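Local structure of tyrocidine synthase 2 (Brevibacillus parabrevis, 6TA8) at residues Q209-S214 against D309-M314; R251-A256 against T447-A452; L282-L287 against D453-H458; N301-G306 against E382-Y387. The protein belongs to the nonribosomal peptide synthetase family of large multidomain enzymes, and the chain described here is built around a condensation domain. All blocks are in the same frame, centred on the assembly; numbering follows the deposited sequence.

Contact 1: residues Q209-S214 against D309-M314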
loop_
_atom_site.group_PDB
_atom_site.type_symbol
_atom_site.label_atom_id
_atom_site.label_comp_id
_atom_site.label_asym_id
_atom_site.label_seq_id
_atom_site.Cartn_x
_atom_site.Cartn_y
_atom_site.Cartn_z
ATOM N N GLN A 209 -7.352 -3.041 20.022
ATOM C CA GLN A 209 -8.673 -2.860 20.614
ATOM C C GLN A 209 -8.578 -2.161 21.965
ATOM O O GLN A 209 -9.445 -1.352 22.313
ATOM C CB GLN A 209 -9.377 -4.210 20.748
ATOM C CG GLN A 209 -10.776 -4.128 21.342
ATOM C CD GLN A 209 -11.719 -3.280 20.509
ATOM O OE1 GLN A 209 -11.772 -3.407 19.285
ATOM N NE2 GLN A 209 -12.470 -2.409 21.171
ATOM N N LYS A 210 -7.533 -2.460 22.741
ATOM C CA LYS A 210 -7.331 -1.767 24.008
ATOM C C LYS A 210 -7.040 -0.289 23.783
ATOM O O LYS A 210 -7.589 0.573 24.479
ATOM C CB LYS A 210 -6.198 -2.425 24.793
ATOM C CG LYS A 210 -6.485 -3.853 25.228
ATOM C CD LYS A 210 -5.266 -4.482 25.882
ATOM C CE LYS A 210 -5.561 -5.892 26.365
ATOM N NZ LYS A 210 -4.347 -6.553 26.917
ATOM N N TYR A 211 -6.176 0.022 22.813
ATOM C CA TYR A 211 -5.922 1.415 22.464
ATOM C C TYR A 211 -7.156 2.071 21.860
ATOM O O TYR A 211 -7.311 3.295 21.947
ATOM C CB TYR A 211 -4.738 1.500 21.500
ATOM C CG TYR A 211 -4.451 2.890 20.981
ATOM C CD1 TYR A 211 -3.796 3.826 21.770
ATOM C CD2 TYR A 211 -4.829 3.264 19.699
ATOM C CE1 TYR A 211 -3.530 5.098 21.298
ATOM C CE2 TYR A 211 -4.568 4.532 19.217
ATOM C CZ TYR A 211 -3.918 5.445 20.020
ATOM O OH TYR A 211 -3.656 6.708 19.543
ATOM N N ALA A 212 -8.041 1.280 21.248
ATOM C CA ALA A 212 -9.275 1.831 20.699
ATOM C C ALA A 212 -10.179 2.367 21.801
ATOM O O ALA A 212 -10.812 3.416 21.638
ATOM C CB ALA A 212 -10.006 0.768 19.880
ATOM N N ASP A 213 -10.251 1.662 22.928
ATOM C CA ASP A 213 -11.069 2.073 24.060
ATOM C C ASP A 213 -10.282 2.867 25.092
ATOM O O ASP A 213 -10.816 3.176 26.162
ATOM C CB ASP A 213 -11.713 0.850 24.714
ATOM C CG ASP A 213 -12.787 0.227 23.844
ATOM O OD1 ASP A 213 -13.562 0.985 23.225
ATOM O OD2 ASP A 213 -12.853 -1.018 23.776
ATOM N N SER A 214 -9.027 3.201 24.801
ATOM C CA SER A 214 -8.253 4.041 25.697
ATOM C C SER A 214 -8.756 5.482 25.634
ATOM O O SER A 214 -9.605 5.841 24.812
ATOM C CB SER A 214 -6.767 3.978 25.343
ATOM O OG SER A 214 -6.508 4.620 24.107
ATOM N N ASP A 309 2.590 4.292 17.615
ATOM C CA ASP A 309 2.569 3.920 19.026
ATOM C C ASP A 309 1.123 3.824 19.496
ATOM O O ASP A 309 0.436 4.842 19.627
ATOM C CB ASP A 309 3.352 4.936 19.852
ATOM C CG ASP A 309 3.375 4.597 21.332
ATOM O OD1 ASP A 309 3.117 3.428 21.686
ATOM O OD2 ASP A 309 3.655 5.506 22.143
ATOM N N ILE A 310 0.658 2.602 19.746
ATOM C CA ILE A 310 -0.672 2.378 20.300
ATOM C C ILE A 310 -0.516 1.966 21.757
ATOM O O ILE A 310 -1.287 1.146 22.271
ATOM C CB ILE A 310 -1.449 1.320 19.495
ATOM C CG1 ILE A 310 -0.654 0.014 19.411
ATOM C CG2 ILE A 310 -1.765 1.839 18.099
ATOM C CD1 ILE A 310 -1.416 -1.122 18.762
ATOM N N GLN A 311 0.491 2.537 22.425
ATOM C CA GLN A 311 0.842 2.222 23.807
ATOM C C GLN A 311 1.282 0.767 23.943
ATOM O O GLN A 311 1.386 0.049 22.942
ATOM C CB GLN A 311 -0.327 2.528 24.750
ATOM C CG GLN A 311 -0.777 3.984 24.721
ATOM C CD GLN A 311 -2.069 4.215 25.480
ATOM O OE1 GLN A 311 -2.681 3.276 25.989
ATOM N NE2 GLN A 311 -2.493 5.471 25.556
ATOM N N ASN A 312 1.562 0.339 25.174
ATOM C CA ASN A 312 2.039 -1.000 25.518
ATOM C C ASN A 312 3.425 -1.302 24.959
ATOM O O ASN A 312 3.846 -2.466 24.966
ATOM C CB ASN A 312 1.056 -2.088 25.069
ATOM C CG ASN A 312 1.196 -3.369 25.868
ATOM O OD1 ASN A 312 0.458 -3.603 26.825
ATOM N ND2 ASN A 312 2.148 -4.208 25.478
ATOM N N GLU A 313 4.149 -0.286 24.479
ATOM C CA GLU A 313 5.521 -0.444 23.987
ATOM C C GLU A 313 5.608 -1.493 22.880
ATOM O O GLU A 313 6.559 -2.276 22.816
ATOM C CB GLU A 313 6.482 -0.783 25.130
ATOM C CG GLU A 313 6.406 0.172 26.310
ATOM C CD GLU A 313 5.896 -0.502 27.570
ATOM O OE1 GLU A 313 6.091 -1.728 27.712
ATOM O OE2 GLU A 313 5.299 0.195 28.418
ATOM N N MET A 314 4.611 -1.509 22.001
ATOM C CA MET A 314 4.585 -2.479 20.915
ATOM C C MET A 314 5.717 -2.214 19.927
ATOM O O MET A 314 6.164 -1.078 19.746
ATOM C CB MET A 314 3.239 -2.437 20.193
ATOM C CG MET A 314 2.042 -2.665 21.100
ATOM S SD MET A 314 2.022 -4.312 21.833
ATOM C CE MET A 314 1.665 -5.321 20.394
#
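The aromatic ring of Tyr211, in the last turn of helix 201-212, lies with one face against the loop residue Ile310. Tyr211 leaves the helix with CG anti to its own N (chi1 175°), which carries the ring across to the loop. There the CA of Ile310 makes a CH-pi contact, 4.0 Å from the ring centroid and 19° off the normal, while Ile310 CB lies 3.7 Å from Tyr211 CG. The beta-branch suits this place: Ile310 CG2 touches Tyr211 CD2 at 3.7 Å, while the end of the side chain leads away from the ring. The isoleucine also packs on Trp204 and Leu208 of the same helix. Gln311 approaches differently, its extended chain bringing CD near the ring plane, 4.1 Å from Tyr211 CD1 at the edge. Its amide is held by Glu216, to which NE2 donates.

No hydrogen bond joins the two segments, though Gln207, earlier in the helix, bonds Ile310 O. Within the segments further polar contacts form. The hydroxyl of Ser214 donates to Tyr211 O (2.7 Å) just where the helix unwinds. In the loop, Asp309 OD1 accepts from Gln311 N (2.9 Å), the bond reaching it from above the carboxylate plane. The contact thus packs a buried helix-end aromatic on the middle residue of an Asx turn; that turn belongs to the loop between strands 297-304 and 325-332 of the condensation domain.

Contact 2: residues R251-A256 against T447-A452; sequences RTLSFA and TIASLA
One face of the Phe255 ring receives a backbone oxygen: Ala452 O sits 3.8 Å above the ring plane, displaced toward the rim, with Phe255 CE2 as its nearest atom. The methyl of the same alanine comes within 4.0 Å of ring atom CD2 of Phe255, and the phenylalanine also meets Ile434 and Arg456. A flat apolar ring suits this buried spot because it can spread along the helix surface while asking for no polar partner.

Both residues belong to an alpha/beta layer, in which helix 445-466 packs along the strand on one face of the mixed six-stranded sheet, 250-256 being an outermost strand. The short segments run roughly parallel, 29° apart with their axes 9.2 Å from each other. In an extended strand every second residue points to the same side; here Leu253 and Phe255 point to the helix, Thr252 and Ser254 away.

Leu253 spreads its branches over two positions about one helical turn apart. With CG anti to the backbone N (chi1 -176°), CD1 reaches Ala449 CB at 3.8 Å and CD2 reaches Ala452 CB at 3.5 Å. Nearer the backbone, Leu253 CB touches Ile448 CG2 at 4.1 Å. The two alanines carry only methyls, which leaves room for the forked leucine.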
loop_
_atom_site.group_PDB
_atom_site.type_symbol
_atom_site.label_atom_id
_atom_site.label_comp_id
_atom_site.label_asym_id
_atom_site.label_seq_id
_atom_site.Cartn_x
_atom_site.Cartn_y
_atom_site.Cartn_z
ATOM N N ARG A 251 -7.307 2.176 -16.181
ATOM C CA ARG A 251 -6.088 2.487 -16.907
ATOM C C ARG A 251 -5.185 3.348 -16.033
ATOM O O ARG A 251 -5.641 4.017 -15.102
ATOM C CB ARG A 251 -6.389 3.207 -18.227
ATOM C CG ARG A 251 -7.261 2.412 -19.184
ATOM C CD ARG A 251 -6.588 1.114 -19.599
ATOM N NE ARG A 251 -7.329 0.427 -20.652
ATOM C CZ ARG A 251 -8.219 -0.536 -20.434
ATOM N NH1 ARG A 251 -8.482 -0.931 -19.195
ATOM N NH2 ARG A 251 -8.846 -1.105 -21.453
ATOM N N THR A 252 -3.890 3.323 -16.341
ATOM C CA THR A 252 -2.890 4.043 -15.563
ATOM C C THR A 252 -2.073 4.940 -16.480
ATOM O O THR A 252 -1.631 4.505 -17.548
ATOM C CB THR A 252 -1.959 3.081 -14.815
ATOM O OG1 THR A 252 -1.205 2.311 -15.763
ATOM C CG2 THR A 252 -2.758 2.143 -13.922
ATOM N N LEU A 253 -1.875 6.185 -16.056
ATOM C CA LEU A 253 -1.017 7.141 -16.743
ATOM C C LEU A 253 0.102 7.534 -15.789
ATOM O O LEU A 253 -0.162 8.042 -14.694
ATOM C CB LEU A 253 -1.807 8.371 -17.193
ATOM C CG LEU A 253 -1.052 9.413 -18.024
ATOM C CD1 LEU A 253 -1.942 9.970 -19.123
ATOM C CD2 LEU A 253 -0.529 10.534 -17.148
ATOM N N SER A 254 1.346 7.303 -16.203
ATOM C CA SER A 254 2.502 7.511 -15.347
ATOM C C SER A 254 3.451 8.532 -15.961
ATOM O O SER A 254 3.589 8.622 -17.185
ATOM C CB SER A 254 3.254 6.196 -15.103
ATOM O OG SER A 254 2.377 5.180 -14.653
ATOM N N PHE A 255 4.103 9.301 -15.091
ATOM C CA PHE A 255 5.189 10.185 -15.489
ATOM C C PHE A 255 6.308 10.070 -14.464
ATOM O O PHE A 255 6.064 9.812 -13.283
ATOM C CB PHE A 255 4.724 11.646 -15.633
ATOM C CG PHE A 255 4.506 12.359 -14.323
ATOM C CD1 PHE A 255 5.527 13.092 -13.735
ATOM C CD2 PHE A 255 3.272 12.321 -13.696
ATOM C CE1 PHE A 255 5.326 13.754 -12.539
ATOM C CE2 PHE A 255 3.064 12.985 -12.501
ATOM C CZ PHE A 255 4.093 13.701 -11.922
ATOM N N ALA A 256 7.540 10.258 -14.928
ATOM C CA ALA A 256 8.716 10.112 -14.088
ATOM C C ALA A 256 9.597 11.346 -14.208
ATOM O O ALA A 256 9.542 12.084 -15.196
ATOM C CB ALA A 256 9.520 8.858 -14.456
ATOM N N THR A 447 -7.745 14.088 -20.464
ATOM C CA THR A 447 -8.105 14.796 -19.239
ATOM C C THR A 447 -7.187 14.402 -18.088
ATOM O O THR A 447 -6.824 15.243 -17.257
ATOM C CB THR A 447 -9.564 14.516 -18.880
ATOM O OG1 THR A 447 -10.401 14.827 -20.000
ATOM C CG2 THR A 447 -9.996 15.352 -17.682
ATOM N N ILE A 448 -6.799 13.128 -18.024
ATOM C CA ILE A 448 -5.886 12.685 -16.977
ATOM C C ILE A 448 -4.479 13.204 -17.241
ATOM O O ILE A 448 -3.755 13.577 -16.310
ATOM C CB ILE A 448 -5.917 11.150 -16.862
ATOM C CG1 ILE A 448 -7.330 10.674 -16.522
ATOM C CG2 ILE A 448 -4.928 10.670 -15.809
ATOM C CD1 ILE A 448 -7.882 11.273 -15.247
ATOM N N ALA A 449 -4.070 13.243 -18.513
ATOM C CA ALA A 449 -2.740 13.744 -18.846
ATOM C C ALA A 449 -2.588 15.216 -18.490
ATOM O O ALA A 449 -1.478 15.672 -18.194
ATOM C CB ALA A 449 -2.451 13.528 -20.332
ATOM N N SER A 450 -3.686 15.975 -18.515
ATOM C CA SER A 450 -3.624 17.378 -18.119
ATOM C C SER A 450 -3.339 17.515 -16.629
ATOM O O SER A 450 -2.537 18.363 -16.219
ATOM C CB SER A 450 -4.930 18.082 -18.488
ATOM O OG SER A 450 -4.931 19.424 -18.036
ATOM N N LEU A 451 -3.985 16.687 -15.804
ATOM C CA LEU A 451 -3.731 16.723 -14.368
ATOM C C LEU A 451 -2.320 16.253 -14.035
ATOM O O LEU A 451 -1.702 16.769 -13.098
ATOM C CB LEU A 451 -4.766 15.869 -13.633
ATOM C CG LEU A 451 -4.586 15.679 -12.125
ATOM C CD1 LEU A 451 -4.624 17.014 -11.402
ATOM C CD2 LEU A 451 -5.648 14.737 -11.576
ATOM N N ALA A 452 -1.795 15.286 -14.790
ATOM C CA ALA A 452 -0.442 14.805 -14.529
ATOM C C ALA A 452 0.601 15.819 -14.979
ATOM O O ALA A 452 1.623 16.005 -14.306
ATOM C CB ALA A 452 -0.219 13.462 -15.221
#

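Contact 3: residues L282-L287 against D453-H458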
loop_
_atom_site.group_PDB
_atom_site.type_symbol
_atom_site.label_atom_id
_atom_site.label_comp_id
_atom_site.label_asym_id
_atom_site.label_seq_id
_atom_site.Cartn_x
_atom_site.Cartn_y
_atom_site.Cartn_z
ATOM N N LEU A 282 2.185 16.585 -1.511
ATOM C CA LEU A 282 0.789 16.972 -1.344
ATOM C C LEU A 282 0.556 18.438 -1.685
ATOM O O LEU A 282 -0.551 18.807 -2.094
ATOM C CB LEU A 282 0.326 16.683 0.085
ATOM C CG LEU A 282 0.115 15.208 0.435
ATOM C CD1 LEU A 282 -0.450 15.063 1.841
ATOM C CD2 LEU A 282 -0.794 14.538 -0.585
ATOM N N THR A 283 1.577 19.283 -1.524
ATOM C CA THR A 283 1.445 20.686 -1.904
ATOM C C THR A 283 1.299 20.828 -3.413
ATOM O O THR A 283 0.394 21.518 -3.898
ATOM C CB THR A 283 2.650 21.483 -1.401
ATOM O OG1 THR A 283 2.755 21.346 0.021
ATOM C CG2 THR A 283 2.500 22.955 -1.754
ATOM N N ALA A 284 2.182 20.177 -4.174
ATOM C CA ALA A 284 2.063 20.184 -5.627
ATOM C C ALA A 284 0.806 19.472 -6.105
ATOM O O ALA A 284 0.325 19.762 -7.205
ATOM C CB ALA A 284 3.298 19.542 -6.260
ATOM N N LEU A 285 0.265 18.549 -5.305
ATOM C CA LEU A 285 -0.969 17.871 -5.690
ATOM C C LEU A 285 -2.171 18.799 -5.565
ATOM O O LEU A 285 -3.056 18.795 -6.429
ATOM C CB LEU A 285 -1.168 16.619 -4.837
ATOM C CG LEU A 285 -2.445 15.820 -5.097
ATOM C CD1 LEU A 285 -2.499 15.358 -6.546
ATOM C CD2 LEU A 285 -2.541 14.637 -4.147
ATOM N N GLY A 286 -2.223 19.597 -4.496
ATOM C CA GLY A 286 -3.328 20.526 -4.333
ATOM C C GLY A 286 -3.370 21.578 -5.424
ATOM O O GLY A 286 -4.440 21.911 -5.939
ATOM N N LEU A 287 -2.204 22.114 -5.796
ATOM C CA LEU A 287 -2.153 23.087 -6.880
ATOM C C LEU A 287 -2.485 22.447 -8.221
ATOM O O LEU A 287 -3.031 23.116 -9.106
ATOM C CB LEU A 287 -0.775 23.741 -6.936
ATOM C CG LEU A 287 -0.217 24.244 -5.607
ATOM C CD1 LEU A 287 1.216 24.702 -5.788
ATOM C CD2 LEU A 287 -1.077 25.364 -5.050
ATOM N N ASP A 453 0.368 16.481 -16.115
ATOM C CA ASP A 453 1.289 17.521 -16.558
ATOM C C ASP A 453 1.222 18.746 -15.656
ATOM O O ASP A 453 2.226 19.448 -15.490
ATOM C CB ASP A 453 0.995 17.905 -18.009
ATOM C CG ASP A 453 1.240 16.760 -18.975
ATOM O OD1 ASP A 453 1.724 15.698 -18.531
ATOM O OD2 ASP A 453 0.948 16.922 -20.179
ATOM N N SER A 454 0.054 19.019 -15.068
ATOM C CA SER A 454 -0.046 20.097 -14.091
ATOM C C SER A 454 0.598 19.708 -12.767
ATOM O O SER A 454 1.074 20.578 -12.029
ATOM C CB SER A 454 -1.510 20.482 -13.878
ATOM O OG SER A 454 -2.099 20.940 -15.083
ATOM N N TYR A 455 0.619 18.411 -12.451
ATOM C CA TYR A 455 1.288 17.950 -11.240
ATOM C C TYR A 455 2.803 18.015 -11.379
ATOM O O TYR A 455 3.508 18.218 -10.384
ATOM C CB TYR A 455 0.838 16.526 -10.909
ATOM C CG TYR A 455 1.319 16.007 -9.573
ATOM C CD1 TYR A 455 1.361 16.833 -8.457
ATOM C CD2 TYR A 455 1.724 14.687 -9.425
ATOM C CE1 TYR A 455 1.799 16.360 -7.236
ATOM C CE2 TYR A 455 2.162 14.206 -8.207
ATOM C CZ TYR A 455 2.198 15.046 -7.115
ATOM O OH TYR A 455 2.633 14.572 -5.900
ATOM N N ARG A 456 3.319 17.854 -12.598
ATOM C CA ARG A 456 4.760 17.930 -12.814
ATOM C C ARG A 456 5.248 19.374 -12.838
ATOM O O ARG A 456 6.315 19.679 -12.292
ATOM C CB ARG A 456 5.134 17.215 -14.112
ATOM C CG ARG A 456 6.520 17.555 -14.631
ATOM C CD ARG A 456 7.019 16.504 -15.603
ATOM N NE ARG A 456 6.026 16.189 -16.625
ATOM C CZ ARG A 456 6.160 15.215 -17.518
ATOM N NH1 ARG A 456 7.248 14.456 -17.517
ATOM N NH2 ARG A 456 5.206 14.999 -18.415
ATOM N N LYS A 457 4.482 20.276 -13.458
ATOM C CA LYS A 457 4.879 21.676 -13.527
ATOM C C LYS A 457 4.907 22.349 -12.162
ATOM O O LYS A 457 5.464 23.445 -12.043
ATOM C CB LYS A 457 3.945 22.446 -14.466
ATOM C CG LYS A 457 2.599 22.815 -13.865
ATOM C CD LYS A 457 2.081 24.118 -14.455
ATOM C CE LYS A 457 0.625 24.361 -14.084
ATOM N NZ LYS A 457 -0.298 23.446 -14.812
ATOM N N HIS A 458 4.324 21.729 -11.138
ATOM C CA HIS A 458 4.419 22.227 -9.772
ATOM C C HIS A 458 5.496 21.528 -8.960
ATOM O O HIS A 458 6.072 22.144 -8.058
ATOM C CB HIS A 458 3.070 22.084 -9.059
ATOM C CG HIS A 458 2.031 23.048 -9.538
ATOM N ND1 HIS A 458 1.034 22.691 -10.420
ATOM C CD2 HIS A 458 1.836 24.359 -9.262
ATOM C CE1 HIS A 458 0.267 23.738 -10.664
ATOM N NE2 HIS A 458 0.732 24.764 -9.973
#
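Ala284, Leu285 and Leu287 of helix 277-293 meet Tyr455 and His458 of helix 445-466 in a helix-helix interface of the alpha/beta lobe formed on the six-stranded sheet. The short segments run closer to antiparallel than parallel, at 131°, and their axes come within 8.3 Å. Ala284 allows that closeness: its single methyl fits between the two larger residues, 3.7 Å from Tyr455 CE1 and 3.8 Å from His458 CB.

Tyr455, with CG opposite the backbone N (chi1 -172°), extends its ring edge-on to the backbone of Ala284 and Leu285. Ring atom CD1 lies 3.3 Å from Ala284 O, near the plane of the ring, so the slightly positive C-H rim probably faces the carbonyl favourably. Leu285 CD1 lies over one face of the same ring. The phenol also suits the site because its hydroxyl can bond a helix carbonyl; OH pairs with Leu281 O, one turn before Leu285.

His458 is turned by contrast so that a face of its imidazole receives the other helix. Leu287 CB stands 3.6 Å from the ring centroid, 16° off the normal, and CD1 of this leucine reaches His458 CD2 at 3.5 Å. An imidazole is apt here because it offers both a flat surface for packing and an N-H. That N-H fixes the ring's rotation within its own helix: His458 ND1 donates to Ser454 O at 2.7 Å.

Contact 4: residues N301-G306 against E382-Y387; sequences NLEGHG and EISFNY
Backbone hydrogen bonds between Asn301, Glu303 and their neighbours on the other strand set the register of two parallel strands. Asn301 N donates to Ile383 O over 2.7 Å in an almost straight bond (170°). The carbonyl of Asn301 then accepts from Phe385 N at 3.1 Å, the donor standing above the carbonyl plane, and Glu303 N closes the series on Phe385 O, also at 3.1 Å. Leu302 lies between the two bonding positions of its strand, and its CA adds a C-H...O contact to Phe385 O at 3.5 Å.

Polar side chains gather on the face that carries Asn301 and Ser384. Ser384 is small enough for its hydroxyl, opposite its own N (chi1 -178°), to lie near the neighbouring strand, giving a weak bond from OG to Asn301 O at 3.3 Å as a second donor to that oxygen. Glu303 extends its carboxylate across Asn386, the carboxylate and amide planes 47° apart. The approach of Glu303 OE1 to Asn386 ND2, 3.5 Å, is too poorly angled for a hydrogen bond; OE2 is held instead by Gln326 of the adjoining strand.

Apolar packing takes the opposite face. Leu302 and Phe385 lie side by side, pointing the same way, with Leu302 CD1 at the ring's edge, 3.5 Å from Phe385 CD2. A large aromatic suits this buried place because it can span from Leu302 to Leu281 and Leu285 of helix 277-293. Here the two parallel strands are internal to the mixed six-stranded sheet of the condensation domain, with that helix on their apolar side.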
loop_
_atom_site.group_PDB
_atom_site.type_symbol
_atom_site.label_atom_id
_atom_site.label_comp_id
_atom_site.label_asym_id
_atom_site.label_seq_id
_atom_site.Cartn_x
_atom_site.Cartn_y
_atom_site.Cartn_z
ATOM N N ASN A 301 -7.623 10.994 0.400
ATOM C CA ASN A 301 -7.549 9.814 1.262
ATOM C C ASN A 301 -6.094 9.362 1.300
ATOM O O ASN A 301 -5.655 8.531 0.504
ATOM C CB ASN A 301 -8.474 8.716 0.753
ATOM C CG ASN A 301 -8.562 7.535 1.702
ATOM O OD1 ASN A 301 -7.583 6.821 1.917
ATOM N ND2 ASN A 301 -9.744 7.319 2.269
ATOM N N LEU A 302 -5.337 9.919 2.240
ATOM C CA LEU A 302 -3.918 9.609 2.348
ATOM C C LEU A 302 -3.709 8.359 3.193
ATOM O O LEU A 302 -4.397 8.146 4.195
ATOM C CB LEU A 302 -3.160 10.793 2.951
ATOM C CG LEU A 302 -1.642 10.642 3.076
ATOM C CD1 LEU A 302 -0.955 10.912 1.749
ATOM C CD2 LEU A 302 -1.103 11.579 4.137
ATOM N N GLU A 303 -2.756 7.530 2.778
ATOM C CA GLU A 303 -2.459 6.275 3.452
ATOM C C GLU A 303 -1.108 6.363 4.150
ATOM O O GLU A 303 -0.134 6.860 3.578
ATOM C CB GLU A 303 -2.462 5.107 2.463
ATOM C CG GLU A 303 -3.772 4.938 1.707
ATOM C CD GLU A 303 -3.781 3.708 0.818
ATOM O OE1 GLU A 303 -2.697 3.137 0.575
ATOM O OE2 GLU A 303 -4.876 3.311 0.366
ATOM N N GLY A 304 -1.060 5.878 5.394
ATOM C CA GLY A 304 0.159 5.847 6.168
ATOM C C GLY A 304 0.547 4.419 6.523
ATOM O O GLY A 304 -0.227 3.471 6.341
ATOM N N HIS A 305 1.771 4.277 7.039
ATOM C CA HIS A 305 2.278 2.952 7.385
ATOM C C HIS A 305 1.444 2.299 8.478
ATOM O O HIS A 305 1.293 1.073 8.493
ATOM C CB HIS A 305 3.743 3.042 7.815
ATOM C CG HIS A 305 4.684 3.352 6.694
ATOM N ND1 HIS A 305 6.054 3.339 6.848
ATOM C CD2 HIS A 305 4.455 3.684 5.401
ATOM C CE1 HIS A 305 6.628 3.650 5.699
ATOM N NE2 HIS A 305 5.680 3.863 4.805
ATOM N N GLY A 306 0.901 3.096 9.397
ATOM C CA GLY A 306 0.047 2.575 10.444
ATOM C C GLY A 306 0.755 1.835 11.553
ATOM O O GLY A 306 0.087 1.244 12.407
ATOM N N GLU A 382 -12.455 11.431 -2.722
ATOM C CA GLU A 382 -12.502 10.788 -4.025
ATOM C C GLU A 382 -11.126 10.560 -4.632
ATOM O O GLU A 382 -11.027 9.882 -5.662
ATOM C CB GLU A 382 -13.358 11.614 -4.998
ATOM C CG GLU A 382 -14.854 11.402 -4.825
ATOM C CD GLU A 382 -15.682 12.411 -5.595
ATOM O OE1 GLU A 382 -15.260 13.583 -5.684
ATOM O OE2 GLU A 382 -16.756 12.033 -6.109
ATOM N N ILE A 383 -10.070 11.100 -4.029
ATOM C CA ILE A 383 -8.699 10.870 -4.464
ATOM C C ILE A 383 -7.956 10.152 -3.348
ATOM O O ILE A 383 -8.095 10.504 -2.172
ATOM C CB ILE A 383 -7.984 12.187 -4.830
ATOM C CG1 ILE A 383 -8.831 13.009 -5.801
ATOM C CG2 ILE A 383 -6.611 11.904 -5.422
ATOM C CD1 ILE A 383 -8.219 14.348 -6.146
ATOM N N SER A 384 -7.173 9.145 -3.719
ATOM C CA SER A 384 -6.338 8.406 -2.783
ATOM C C SER A 384 -4.874 8.641 -3.128
ATOM O O SER A 384 -4.484 8.543 -4.296
ATOM C CB SER A 384 -6.660 6.911 -2.818
ATOM O OG SER A 384 -5.875 6.198 -1.877
ATOM N N PHE A 385 -4.073 8.957 -2.114
ATOM C CA PHE A 385 -2.643 9.171 -2.276
ATOM C C PHE A 385 -1.875 8.202 -1.390
ATOM O O PHE A 385 -2.306 7.889 -0.276
ATOM C CB PHE A 385 -2.249 10.613 -1.938
ATOM C CG PHE A 385 -0.864 10.984 -2.386
ATOM C CD1 PHE A 385 -0.641 11.465 -3.665
ATOM C CD2 PHE A 385 0.217 10.847 -1.530
ATOM C CE1 PHE A 385 0.632 11.805 -4.080
ATOM C CE2 PHE A 385 1.492 11.185 -1.939
ATOM C CZ PHE A 385 1.699 11.665 -3.216
ATOM N N ASN A 386 -0.736 7.731 -1.892
ATOM C CA ASN A 386 0.093 6.774 -1.166
ATOM C C ASN A 386 1.522 6.893 -1.669
ATOM O O ASN A 386 1.780 6.686 -2.858
ATOM C CB ASN A 386 -0.424 5.344 -1.352
ATOM C CG ASN A 386 0.406 4.321 -0.600
ATOM O OD1 ASN A 386 1.073 4.647 0.383
ATOM N ND2 ASN A 386 0.367 3.076 -1.058
ATOM N N TYR A 387 2.443 7.224 -0.768
ATOM C CA TYR A 387 3.863 7.300 -1.080
ATOM C C TYR A 387 4.537 6.020 -0.602
ATOM O O TYR A 387 4.526 5.719 0.597
ATOM C CB TYR A 387 4.507 8.523 -0.431
ATOM C CG TYR A 387 5.999 8.603 -0.654
ATOM C CD1 TYR A 387 6.519 8.812 -1.924
ATOM C CD2 TYR A 387 6.888 8.463 0.403
ATOM C CE1 TYR A 387 7.881 8.883 -2.137
ATOM C CE2 TYR A 387 8.254 8.532 0.201
ATOM C CZ TYR A 387 8.745 8.741 -1.071
ATOM O OH TYR A 387 10.103 8.813 -1.278
#

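How the contacts relate
From the N terminus, 209-214 comes first and contact 1 closes its loop at 309-314, after the chain has passed through 251-256, 282-287 and 301-306. Contact 1 therefore crosses the other three. Contact 4, whose first segment adjoins 309-314 in sequence, closes at 382-387 and lies wholly within the spans of contacts 2 and 3. Those two cross each other, and Phe255 meets Tyr455 where they join. Phe385 links contacts 3 and 4 by packing on Leu282, Leu285 and Tyr455. Contact 1 fastens helix 201-212 to the loop before strand 325-332; contact 2 joins edge strand 250-256 to helix 445-466, contact 3 joins that helix to 277-293, and contact 4 pairs two inner strands.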